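Local coordinates for packaging protein UL32 (Human herpesvirus 8 type M, PDB 6XF9) that forms a pentameric ring required for herpesviral packaging, carries bound zinc ions and probably helps bring new capsids to nuclear replication compartments, at residues P86-S91 against C301-P306. Residues are numbered along the deposited sequence; the frame is centred on the assembly and turned at random.
Sequences PHCWTS and CLAAHP
The methyl of A303 sits in a small socket formed by the loop 86-88 and the first turn of helix 89-106. Three groups touch that one carbon: S91 OG at 3.2 Å from A303 CB, the proline ring through P86 CG at 3.4 Å from the same CB, and C88 SG at 3.6 Å from it. The P86 CG approach is tighter than usual carbon-carbon contact, and P86 CG also lies 4.0 Å from CB of L302, the residue just before A303. Beside the socket T90 makes a second, looser touch: its CG2, anti to the backbone N, meets A304 CB at 3.8 Å, while its OG1 lies alongside the same methyl.

One bond inside the segment ties two of the socket's walls together: S91 OG, anti to its own carbonyl carbon (chi1 -50°), reaches back to hydrogen-bond P86 O at 2.7 Å, coming from above the carbonyl plane rather than along a lone pair. C88 is the N-cap residue of helix 89-106, and its SG stands between N and the carbonyl carbon (chi1 50°), which swings the sulfur onto A303. In fold terms, the start of this long helix abuts the last turn of the short helix 297-304, whose beginning carries C299 of the zinc site C296, C299, H366 and C373; the side chain of L302 packs close to H366.

Further out, E300 on that short helix grips the first turn of helix 89-106 by accepting bonds from the backbone N of both W89 and T90 with its two carboxylate oxygens. W5 NE1 donates to A303 O, occupying a carbonyl at the helix end, and N376 OD1 takes the N-H of H87.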
# COMPACT_ATOMS: atom_id res chain seq x y z
N PRO D 86 5.26 -41.67 9.51
CA PRO D 86 4.80 -40.32 9.85
C PRO D 86 5.76 -39.65 10.80
O PRO D 86 6.68 -40.25 11.35
CB PRO D 86 3.45 -40.54 10.51
CG PRO D 86 3.50 -41.96 11.01
CD PRO D 86 4.34 -42.71 10.03
N HIS D 87 5.61 -38.35 10.88
CA HIS D 87 6.32 -37.50 11.89
C HIS D 87 5.56 -37.43 13.34
O HIS D 87 4.48 -36.86 13.65
CB HIS D 87 6.14 -36.06 11.51
CG HIS D 87 7.18 -35.49 10.62
ND1 HIS D 87 7.02 -35.41 9.26
CD2 HIS D 87 8.32 -34.83 10.91
CE1 HIS D 87 8.06 -34.80 8.74
NE2 HIS D 87 8.86 -34.44 9.72
N CYS D 88 6.14 -38.13 14.27
CA CYS D 88 5.45 -38.17 15.55
C CYS D 88 6.41 -38.65 16.63
O CYS D 88 7.61 -38.82 16.38
CB CYS D 88 4.20 -39.04 15.46
SG CYS D 88 4.50 -40.64 14.74
N TRP D 89 5.88 -38.84 17.85
CA TRP D 89 6.73 -39.34 18.92
C TRP D 89 7.16 -40.78 18.63
O TRP D 89 8.36 -41.08 18.66
CB TRP D 89 6.01 -39.26 20.27
CG TRP D 89 6.81 -39.90 21.35
CD1 TRP D 89 7.83 -39.35 22.05
CD2 TRP D 89 6.71 -41.27 21.78
NE1 TRP D 89 8.36 -40.28 22.92
CE2 TRP D 89 7.68 -41.46 22.77
CE3 TRP D 89 5.88 -42.33 21.43
CZ2 TRP D 89 7.84 -42.68 23.41
CZ3 TRP D 89 6.04 -43.54 22.08
CH2 TRP D 89 7.02 -43.70 23.04
N THR D 90 6.21 -41.63 18.27
CA THR D 90 6.51 -43.05 18.08
C THR D 90 7.57 -43.29 17.02
O THR D 90 8.43 -44.16 17.18
CB THR D 90 5.24 -43.84 17.69
OG1 THR D 90 4.27 -43.71 18.73
CG2 THR D 90 5.57 -45.31 17.49
N SER D 91 7.54 -42.52 15.94
CA SER D 91 8.54 -42.70 14.89
C SER D 91 9.91 -42.26 15.36
O SER D 91 10.92 -42.81 14.90
CB SER D 91 8.16 -41.94 13.62
OG SER D 91 6.82 -42.22 13.24
N CYS D 301 -0.93 -43.32 16.33
CA CYS D 301 -1.46 -44.59 15.87
C CYS D 301 -1.02 -44.92 14.47
O CYS D 301 -0.83 -46.09 14.13
CB CYS D 301 -2.99 -44.59 15.95
SG CYS D 301 -3.55 -44.55 17.66
N LEU D 302 -0.91 -43.91 13.61
CA LEU D 302 -0.45 -44.16 12.24
C LEU D 302 0.90 -44.84 12.24
O LEU D 302 1.16 -45.71 11.39
CB LEU D 302 -0.41 -42.86 11.44
CG LEU D 302 -1.77 -42.25 11.11
CD1 LEU D 302 -1.57 -41.05 10.22
CD2 LEU D 302 -2.67 -43.24 10.41
N ALA D 303 1.78 -44.48 13.16
CA ALA D 303 3.11 -45.07 13.22
C ALA D 303 3.22 -46.22 14.21
O ALA D 303 4.18 -47.00 14.12
CB ALA D 303 4.14 -44.01 13.62
N ALA D 304 2.27 -46.37 15.12
CA ALA D 304 2.41 -47.31 16.21
C ALA D 304 1.58 -48.57 16.03
O ALA D 304 1.80 -49.54 16.77
CB ALA D 304 1.99 -46.64 17.52
N HIS D 305 0.68 -48.61 15.05
CA HIS D 305 -0.25 -49.71 14.97
C HIS D 305 -0.57 -50.08 13.53
O HIS D 305 -0.83 -49.19 12.70
CB HIS D 305 -1.55 -49.37 15.69
CG HIS D 305 -2.41 -50.55 15.96
ND1 HIS D 305 -3.05 -51.26 14.96
CD2 HIS D 305 -2.77 -51.15 17.12
CE1 HIS D 305 -3.75 -52.24 15.49
NE2 HIS D 305 -3.60 -52.19 16.80
N PRO D 306 -0.64 -51.39 13.23
CA PRO D 306 -0.66 -51.82 11.82
C PRO D 306 -1.92 -51.49 11.07
O PRO D 306 -1.88 -51.46 9.84
CB PRO D 306 -0.46 -53.34 11.92
CG PRO D 306 0.22 -53.55 13.25
CD PRO D 306 -0.38 -52.51 14.15